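Side-chain contacts in Na Glutathione S-transferase 2 (Necator americanus, PDB 2ON5), which binds glutathione and, as its family implies, probably conjugates the tripeptide through its thiol to electrophilic compounds: residues R12-P17 against Q50-E55; Y105-V108 against V112-G115; E162-I167 against S173-F178. All blocks are in the same frame, centred on the assembly; numbering follows the deposited sequence.

How the interactions relate
Along the chain the three contacts follow in series, none enclosing or crossing another. Interaction 1 spans 32 residues, bringing residues 12-17, at the N-terminal end of helix 16-25, onto the cis-proline loop before strand 53-56, within the thioredoxin-like N-terminal domain. Interaction 2 closes a short loop, folding residues 112-115 back on helix 103-110. Interaction 3 does likewise later in the helical C-terminal domain, laying residues 173-178 beside helix 155-168. Among the touches between them, Arg-12 NH1 reaches Glu-162 OE2 at 3.2 Å in a salt bridge between the two domains, and Tyr-105 CE2 packs 3.6 Å from Ile-167 CD1. Interactions 1 and 2 do not touch.

Interaction 1: residues R12-P17 against Q50-E55; sequences RGLAEP and QIPVLE. With GSH (glutathione), chain V; EDO (1,2-ethanediol), chain O.
The cis-proline loop of the thioredoxin-like domain meets the N-terminal end of helix 16-25 here, where Leu-14 and Pro-52 touch beside bound glutathione. The peptide bond before Pro-52 is cis, and the residue ahead of it, Ile-51, turns both backbone polar groups to the ligand. Its N donates to GSH O2 at 2.9 Å, nearly straight at 167°, whereas GSH N2 returns a bond to Ile-51 O that is weak because it is bent (123°). This two-way pairing with the cysteinyl part of the tripeptide is the familiar glutathione-binding feature of the fold.

Direct contact between the segments is small and apolar. Leu-14 CB lies 3.9 Å from Pro-52 CD, and Ala-15 CB approaches Pro-52 CB at 4.4 Å, placing the proline ring against two successive residues, Leu-14 and Ala-15. With chi1 at -54°, Leu-14 holds CG beside its own backbone N and directs CD1 toward the ligand; this methyl stands 3.5 Å from GSH SG2, giving the sulfur an apolar neighbour. At the glycine end, Gln-50 NE2 donates to GSH O31 at 2.6 Å. Leu-14 O receives hydrogen bonds from both hydroxyls of a 1,2-ethanediol, probably a crystallisation additive.

Tyr-8 OH is hydrogen-bonded to Leu-14 N, and Ser-64, Gln-63, Lys-43 and Trp-39 of the same chain, with Asp-97 of the second subunit, complete the polar grip on glutathione. Around the contact, Ala-15 and Pro-52 rest on strand 4-9 through Tyr-8, Leu-14 and Pro-52 touch Ser-64 at the start of helix 64-75, and strand 53-56 runs on antiparallel between strands 4-9 and 59-62.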
loop_
_atom_site.group_PDB
_atom_site.type_symbol
_atom_site.label_atom_id
_atom_site.label_comp_id
_atom_site.label_asym_id
_atom_site.label_seq_id
_atom_site.Cartn_x
_atom_site.Cartn_y
_atom_site.Cartn_z
ATOM N N ARG A 12 11.683 14.608 6.565
ATOM C CA ARG A 12 11.438 13.245 7.042
ATOM C C ARG A 12 10.430 12.535 6.145
ATOM O O ARG A 12 10.800 11.620 5.405
ATOM C CB ARG A 12 11.030 13.249 8.515
ATOM C CG ARG A 12 12.233 13.500 9.426
ATOM C CD ARG A 12 11.779 13.914 10.799
ATOM N NE ARG A 12 11.225 15.274 10.800
ATOM C CZ ARG A 12 9.965 15.573 11.090
ATOM N NH1 ARG A 12 9.108 14.604 11.394
ATOM N NH2 ARG A 12 9.558 16.837 11.078
ATOM N N GLY A 13 9.166 12.976 6.197
ATOM C CA GLY A 13 8.127 12.510 5.269
ATOM C C GLY A 13 8.107 10.995 5.038
ATOM O O GLY A 13 8.269 10.212 5.970
ATOM N N LEU A 14 7.971 10.591 3.786
ATOM C CA LEU A 14 7.871 9.166 3.444
ATOM C C LEU A 14 9.188 8.394 3.520
ATOM O O LEU A 14 9.174 7.160 3.521
ATOM C CB LEU A 14 7.333 9.003 2.023
ATOM C CG LEU A 14 6.018 9.659 1.606
ATOM C CD1 LEU A 14 5.795 9.404 0.144
ATOM C CD2 LEU A 14 4.853 9.097 2.417
ATOM N N ALA A 15 10.315 9.105 3.513
ATOM C CA ALA A 15 11.635 8.457 3.554
ATOM C C ALA A 15 12.078 8.050 4.952
ATOM O O ALA A 15 12.897 7.146 5.114
ATOM C CB ALA A 15 12.690 9.368 2.940
ATOM N N GLU A 16 11.553 8.730 5.967
ATOM C CA GLU A 16 12.126 8.609 7.297
ATOM C C GLU A 16 12.167 7.177 7.893
ATOM O O GLU A 16 13.219 6.756 8.414
ATOM C CB GLU A 16 11.533 9.634 8.247
ATOM C CG GLU A 16 12.182 9.662 9.634
ATOM C CD GLU A 16 13.683 9.998 9.633
ATOM O OE1 GLU A 16 14.211 10.533 8.643
ATOM O OE2 GLU A 16 14.320 9.734 10.657
ATOM N N PRO A 17 11.056 6.419 7.800
ATOM C CA PRO A 17 11.160 5.032 8.292
ATOM C C PRO A 17 12.241 4.212 7.574
ATOM O O PRO A 17 12.814 3.331 8.188
ATOM C CB PRO A 17 9.764 4.447 8.029
ATOM C CG PRO A 17 8.834 5.693 8.005
ATOM C CD PRO A 17 9.685 6.751 7.346
ATOM N N GLN A 50 8.277 10.025 -9.199
ATOM C CA GLN A 50 8.105 10.388 -7.786
ATOM C C GLN A 50 9.234 9.869 -6.901
ATOM O O GLN A 50 10.059 9.052 -7.343
ATOM C CB GLN A 50 6.753 9.895 -7.260
ATOM C CG GLN A 50 5.567 10.719 -7.794
ATOM C CD GLN A 50 4.364 10.699 -6.877
ATOM O OE1 GLN A 50 3.689 9.682 -6.738
ATOM N NE2 GLN A 50 4.080 11.834 -6.255
ATOM N N ILE A 51 9.261 10.380 -5.668
ATOM C CA ILE A 51 10.205 9.969 -4.613
ATOM C C ILE A 51 9.433 9.603 -3.315
ATOM O O ILE A 51 8.334 10.127 -3.101
ATOM C CB ILE A 51 11.288 11.075 -4.359
ATOM C CG1 ILE A 51 10.658 12.491 -4.256
ATOM C CG2 ILE A 51 12.359 11.042 -5.464
ATOM C CD1 ILE A 51 11.678 13.582 -4.034
ATOM N N PRO A 52 10.015 8.743 -2.424
ATOM C CA PRO A 52 11.419 8.281 -2.428
ATOM C C PRO A 52 11.737 7.199 -3.466
ATOM O O PRO A 52 10.846 6.427 -3.870
ATOM C CB PRO A 52 11.606 7.722 -1.008
ATOM C CG PRO A 52 10.180 7.150 -0.661
ATOM C CD PRO A 52 9.246 8.202 -1.280
ATOM N N VAL A 53 13.004 7.129 -3.874
ATOM C CA VAL A 53 13.482 6.014 -4.698
ATOM C C VAL A 53 14.788 5.496 -4.106
ATOM O O VAL A 53 15.690 6.299 -3.774
ATOM C CB VAL A 53 13.709 6.428 -6.180
ATOM C CG1 VAL A 53 14.385 5.292 -7.014
ATOM C CG2 VAL A 53 12.397 6.830 -6.805
ATOM N N LEU A 54 14.860 4.169 -3.972
ATOM C CA LEU A 54 16.067 3.480 -3.524
ATOM C C LEU A 54 16.862 3.019 -4.753
ATOM O O LEU A 54 16.286 2.554 -5.731
ATOM C CB LEU A 54 15.729 2.254 -2.635
ATOM C CG LEU A 54 16.918 1.393 -2.131
ATOM C CD1 LEU A 54 17.681 2.115 -1.009
ATOM C CD2 LEU A 54 16.501 0.010 -1.657
ATOM N N GLU A 55 18.183 3.144 -4.695
ATOM C CA GLU A 55 19.042 2.434 -5.638
ATOM C C GLU A 55 19.884 1.428 -4.894
ATOM O O GLU A 55 20.486 1.759 -3.869
ATOM C CB GLU A 55 19.939 3.382 -6.428
ATOM C CG GLU A 55 19.258 3.917 -7.648
ATOM C CD GLU A 55 20.148 4.820 -8.505
ATOM O OE1 GLU A 55 21.378 4.620 -8.543
ATOM O OE2 GLU A 55 19.594 5.731 -9.135
HETATM N N1 GSH V . 2.674 5.849 -2.754
HETATM C CA1 GSH V . 3.611 6.954 -2.433
HETATM C C1 GSH V . 4.837 6.400 -1.714
HETATM O O11 GSH V . 4.594 5.885 -0.603
HETATM O O12 GSH V . 6.025 6.427 -2.146
HETATM C CB1 GSH V . 3.902 7.865 -3.629
HETATM C CG1 GSH V . 5.082 8.807 -3.412
HETATM C CD1 GSH V . 4.728 10.289 -3.476
HETATM O OE1 GSH V . 3.395 10.770 -3.353
HETATM N N2 GSH V . 5.800 11.064 -3.657
HETATM C CA2 GSH V . 5.974 12.464 -3.293
HETATM C C2 GSH V . 6.565 13.225 -4.457
HETATM O O2 GSH V . 7.363 12.592 -5.442
HETATM C CB2 GSH V . 6.897 12.559 -2.088
HETATM S SG2 GSH V . 6.085 12.862 -0.488
HETATM N N3 GSH V . 6.270 14.521 -4.542
HETATM C CA3 GSH V . 6.669 15.311 -5.691
HETATM C C3 GSH V . 6.002 14.956 -7.005
HETATM O O31 GSH V . 5.031 14.168 -7.041
HETATM O O32 GSH V . 6.409 15.456 -8.079
HETATM C C1 EDO O . 6.372 4.596 4.849
HETATM O O1 EDO O . 6.308 5.731 3.979
HETATM C C2 EDO O . 7.459 3.651 4.361
HETATM O O2 EDO O . 8.664 4.412 4.370
#

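Interaction 2: residues Y105-V108 against V112-G115; sequences YLRV and VDQG. With EDO (1,2-ethanediol), chain L.
Arg-107 and Asp-113 meet side-on, the guanidinium offering NE and NH2 to the two carboxylate oxygens. NE donates to Asp-113 OD1 at 2.7 Å and NH2 to Asp-113 OD2, also at 2.7 Å, but the two groups are far from coplanar: their planes stand 59° apart. OD1 lies near the guanidinium plane and is itself approached from above the carboxylate, while OD2 is tilted out of the guanidinium plane and is met on its syn side by an NH2 whose bond is more bent, 133° at the hydrogen. A bend at chi3 of 58° swings the guanidinium round to this position. Val-112 CG1 covers one guanidinium face, 3.3 Å from Arg-107 NH2 and displaced toward the rim, so two successive loop residues limit the group's rotation.

The same arginine also holds the loop through its backbone. Arg-107 O accepts from Asp-113 N at 3.3 Å and more weakly from Val-112 N. Val-108 packs on the rest of the loop: its CA hydrogen points at Asp-113 O, CG2 lies 3.8 Å from Gln-114 O, and CG1 approaches Gly-115 O at 3.4 Å.

The contact lies at the surface and ties the end of helix 103-110 to the loop leading into helix 117-143. Tyr-105 packs on Leu-120, Phe-121 and Leu-125 of that helix, Val-108 touches its Pro-117, and Val-112 reaches Phe-36 in a loop of the N-terminal domain.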
loop_
_atom_site.group_PDB
_atom_site.type_symbol
_atom_site.label_atom_id
_atom_site.label_comp_id
_atom_site.label_asym_id
_atom_site.label_seq_id
_atom_site.Cartn_x
_atom_site.Cartn_y
_atom_site.Cartn_z
ATOM N N TYR A 105 -3.558 17.936 5.497
ATOM C CA TYR A 105 -2.787 18.466 6.619
ATOM C C TYR A 105 -1.272 18.383 6.353
ATOM O O TYR A 105 -0.514 19.349 6.548
ATOM C CB TYR A 105 -3.179 17.727 7.929
ATOM C CG TYR A 105 -2.260 18.044 9.069
ATOM C CD1 TYR A 105 -2.481 19.167 9.865
ATOM C CD2 TYR A 105 -1.133 17.247 9.329
ATOM C CE1 TYR A 105 -1.608 19.498 10.900
ATOM C CE2 TYR A 105 -0.247 17.562 10.364
ATOM C CZ TYR A 105 -0.506 18.700 11.153
ATOM O OH TYR A 105 0.346 19.042 12.172
ATOM N N LEU A 106 -0.827 17.212 5.904
ATOM C CA LEU A 106 0.588 16.991 5.673
ATOM C C LEU A 106 1.144 17.927 4.578
ATOM O O LEU A 106 2.246 18.465 4.709
ATOM C CB LEU A 106 0.855 15.515 5.340
ATOM C CG LEU A 106 0.385 14.542 6.424
ATOM C CD1 LEU A 106 0.317 13.076 5.905
ATOM C CD2 LEU A 106 1.286 14.656 7.667
ATOM N N ARG A 107 0.377 18.132 3.521
ATOM C CA ARG A 107 0.796 19.041 2.446
ATOM C C ARG A 107 0.964 20.497 2.945
ATOM O O ARG A 107 1.919 21.189 2.587
ATOM C CB ARG A 107 -0.182 18.962 1.281
ATOM C CG ARG A 107 -0.022 17.654 0.459
ATOM C CD ARG A 107 -1.103 17.484 -0.598
ATOM N NE ARG A 107 -1.107 18.619 -1.529
ATOM C CZ ARG A 107 -0.311 18.736 -2.588
ATOM N NH1 ARG A 107 0.562 17.778 -2.894
ATOM N NH2 ARG A 107 -0.390 19.821 -3.345
ATOM N N VAL A 108 0.042 20.927 3.794
ATOM C CA VAL A 108 0.134 22.247 4.415
ATOM C C VAL A 108 1.380 22.374 5.305
ATOM O O VAL A 108 2.176 23.289 5.096
ATOM C CB VAL A 108 -1.171 22.625 5.150
ATOM C CG1 VAL A 108 -0.945 23.879 6.035
ATOM C CG2 VAL A 108 -2.281 22.872 4.127
ATOM N N VAL A 112 3.789 22.702 0.958
ATOM C CA VAL A 112 3.371 22.408 -0.412
ATOM C C VAL A 112 2.078 23.141 -0.802
ATOM O O VAL A 112 1.979 23.677 -1.909
ATOM C CB VAL A 112 3.233 20.870 -0.636
ATOM C CG1 VAL A 112 2.520 20.562 -1.940
ATOM C CG2 VAL A 112 4.612 20.216 -0.634
ATOM N N ASP A 113 1.106 23.156 0.113
ATOM C CA ASP A 113 -0.158 23.873 -0.059
ATOM C C ASP A 113 -0.260 24.986 0.972
ATOM O O ASP A 113 0.350 24.912 2.038
ATOM C CB ASP A 113 -1.366 22.955 0.145
ATOM C CG ASP A 113 -1.530 21.920 -0.958
ATOM O OD1 ASP A 113 -2.274 20.944 -0.716
ATOM O OD2 ASP A 113 -0.939 22.086 -2.049
ATOM N N GLN A 114 -1.071 25.995 0.660
ATOM C CA GLN A 114 -1.367 27.071 1.602
ATOM C C GLN A 114 -2.446 26.592 2.565
ATOM O O GLN A 114 -3.389 25.893 2.158
ATOM C CB GLN A 114 -1.825 28.337 0.866
ATOM C CG GLN A 114 -0.731 28.961 -0.019
ATOM C CD GLN A 114 -1.242 30.092 -0.924
ATOM O OE1 GLN A 114 -2.240 30.774 -0.623
ATOM N NE2 GLN A 114 -0.545 30.295 -2.048
ATOM N N GLY A 115 -2.303 26.951 3.836
ATOM C CA GLY A 115 -3.312 26.600 4.828
ATOM C C GLY A 115 -2.890 26.795 6.268
ATOM O O GLY A 115 -1.756 27.161 6.544
HETATM C C1 EDO L . 4.142 18.359 12.607
HETATM O O1 EDO L . 3.095 18.228 11.624
HETATM C C2 EDO L . 5.523 18.629 12.030
HETATM O O2 EDO L . 5.827 17.854 10.842
#

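Interaction 3: residues E162-I167 against S173-F178; sequences EHTSGI and SIYDGF
Thr-164 OG1 and Tyr-175 OH share a hydrogen bond of 2.8 Å, in which either may be the donor. The threonine oxygen has a second partner, Leu-160 O one helical turn earlier; the threonine's chi1 of 65° sets OG1 between the backbone N and the carbonyl carbon, where it can serve both. The tyrosine arrives at about a right angle to the threonine side chain, with CE2 only 3.5 Å from Thr-164 CB. Ser-165 N is also near Tyr-175 OH, but poor geometry excludes a bond.

An apolar contact runs alongside. Ile-174 is fully extended (chi1 -171°, chi2 -176°), which carries CD1 to Ile-167 CG2 at 3.8 Å and, at longer range, to His-163 CE1 at 4.2 Å. Ile-174 CG2 lies over one face of the Tyr-175 ring, offset toward the rim.

A type II turn from Tyr-175 to Phe-178 follows, with Phe-178 in the N-cap position of helix 179-189. The contact thus joins helix 155-168 to the 3-10 segment after it, with Thr-164 and Tyr-175 both touching Ala-185 of helix 179-189 and Thr-164 and Ile-174 packing on Phe-133 of helix 117-143.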
loop_
_atom_site.group_PDB
_atom_site.type_symbol
_atom_site.label_atom_id
_atom_site.label_comp_id
_atom_site.label_asym_id
_atom_site.label_seq_id
_atom_site.Cartn_x
_atom_site.Cartn_y
_atom_site.Cartn_z
ATOM N N GLU A 162 7.314 7.281 14.239
ATOM C CA GLU A 162 7.799 8.477 13.500
ATOM C C GLU A 162 6.671 9.482 13.250
ATOM O O GLU A 162 6.821 10.662 13.532
ATOM C CB GLU A 162 8.510 8.088 12.192
ATOM C CG GLU A 162 8.942 9.255 11.309
ATOM C CD GLU A 162 9.786 10.300 12.037
ATOM O OE1 GLU A 162 10.700 9.940 12.815
ATOM O OE2 GLU A 162 9.553 11.487 11.786
ATOM N N HIS A 163 5.537 8.997 12.753
ATOM C CA HIS A 163 4.402 9.870 12.517
ATOM C C HIS A 163 3.950 10.553 13.789
ATOM O O HIS A 163 3.860 11.798 13.841
ATOM C CB HIS A 163 3.196 9.103 11.926
ATOM C CG HIS A 163 1.972 9.958 11.837
ATOM N ND1 HIS A 163 0.888 9.813 12.679
ATOM C CD2 HIS A 163 1.702 11.028 11.053
ATOM C CE1 HIS A 163 -0.009 10.744 12.397
ATOM N NE2 HIS A 163 0.466 11.499 11.421
ATOM N N THR A 164 3.613 9.760 14.810
ATOM C CA THR A 164 3.006 10.364 15.996
ATOM C C THR A 164 3.947 11.348 16.691
ATOM O O THR A 164 3.522 12.451 17.081
ATOM C CB THR A 164 2.474 9.336 17.002
ATOM O OG1 THR A 164 3.555 8.568 17.548
ATOM C CG2 THR A 164 1.450 8.407 16.349
ATOM N N SER A 165 5.216 10.964 16.810
ATOM C CA SER A 165 6.206 11.822 17.470
ATOM C C SER A 165 6.427 13.107 16.681
ATOM O O SER A 165 6.595 14.203 17.262
ATOM C CB SER A 165 7.532 11.080 17.681
ATOM O OG SER A 165 8.189 10.843 16.446
ATOM N N GLY A 166 6.413 12.973 15.359
ATOM C CA GLY A 166 6.580 14.101 14.438
ATOM C C GLY A 166 5.474 15.129 14.586
ATOM O O GLY A 166 5.754 16.322 14.696
ATOM N N ILE A 167 4.222 14.677 14.570
ATOM C CA ILE A 167 3.073 15.592 14.821
ATOM C C ILE A 167 3.091 16.180 16.234
ATOM O O ILE A 167 2.772 17.387 16.453
ATOM C CB ILE A 167 1.736 14.867 14.667
ATOM C CG1 ILE A 167 1.645 14.144 13.314
ATOM C CG2 ILE A 167 0.541 15.840 14.915
ATOM C CD1 ILE A 167 1.723 15.079 12.124
ATOM N N SER A 173 -1.271 17.364 21.670
ATOM C CA SER A 173 -2.563 16.803 22.025
ATOM C C SER A 173 -2.966 15.640 21.119
ATOM O O SER A 173 -3.997 15.013 21.334
ATOM C CB SER A 173 -3.654 17.874 22.018
ATOM O OG SER A 173 -3.958 18.302 20.701
ATOM N N ILE A 174 -2.159 15.345 20.106
ATOM C CA ILE A 174 -2.451 14.169 19.269
ATOM C C ILE A 174 -2.587 12.906 20.147
ATOM O O ILE A 174 -3.351 11.994 19.837
ATOM C CB ILE A 174 -1.399 13.977 18.145
ATOM C CG1 ILE A 174 -1.883 12.880 17.166
ATOM C CG2 ILE A 174 0.014 13.722 18.721
ATOM C CD1 ILE A 174 -0.882 12.546 16.072
ATOM N N TYR A 175 -1.848 12.873 21.250
ATOM C CA TYR A 175 -1.876 11.683 22.114
ATOM C C TYR A 175 -3.040 11.630 23.128
ATOM O O TYR A 175 -3.222 10.616 23.791
ATOM C CB TYR A 175 -0.552 11.527 22.849
ATOM C CG TYR A 175 0.647 11.174 21.979
ATOM C CD1 TYR A 175 1.763 11.986 21.977
ATOM C CD2 TYR A 175 0.674 10.004 21.202
ATOM C CE1 TYR A 175 2.887 11.682 21.207
ATOM C CE2 TYR A 175 1.799 9.678 20.430
ATOM C CZ TYR A 175 2.899 10.524 20.437
ATOM O OH TYR A 175 4.040 10.239 19.706
ATOM N N ASP A 176 -3.797 12.720 23.252
ATOM C CA ASP A 176 -4.949 12.768 24.165
ATOM C C ASP A 176 -5.884 11.604 23.903
ATOM O O ASP A 176 -6.338 11.387 22.760
ATOM C CB ASP A 176 -5.750 14.062 23.978
ATOM C CG ASP A 176 -5.055 15.294 24.546
ATOM O OD1 ASP A 176 -3.901 15.216 25.026
ATOM O OD2 ASP A 176 -5.703 16.361 24.487
ATOM N N GLY A 177 -6.162 10.852 24.959
ATOM C CA GLY A 177 -7.049 9.678 24.902
ATOM C C GLY A 177 -6.336 8.396 24.491
ATOM O O GLY A 177 -6.952 7.316 24.422
ATOM N N PHE A 178 -5.039 8.517 24.202
ATOM C CA PHE A 178 -4.284 7.411 23.581
ATOM C C PHE A 178 -2.890 7.283 24.174
ATOM O O PHE A 178 -1.898 7.352 23.444
ATOM C CB PHE A 178 -4.206 7.572 22.052
ATOM C CG PHE A 178 -5.531 7.443 21.374
ATOM C CD1 PHE A 178 -6.223 8.577 20.956
ATOM C CD2 PHE A 178 -6.109 6.199 21.192
ATOM C CE1 PHE A 178 -7.482 8.462 20.340
ATOM C CE2 PHE A 178 -7.375 6.067 20.565
ATOM C CZ PHE A 178 -8.047 7.208 20.129
#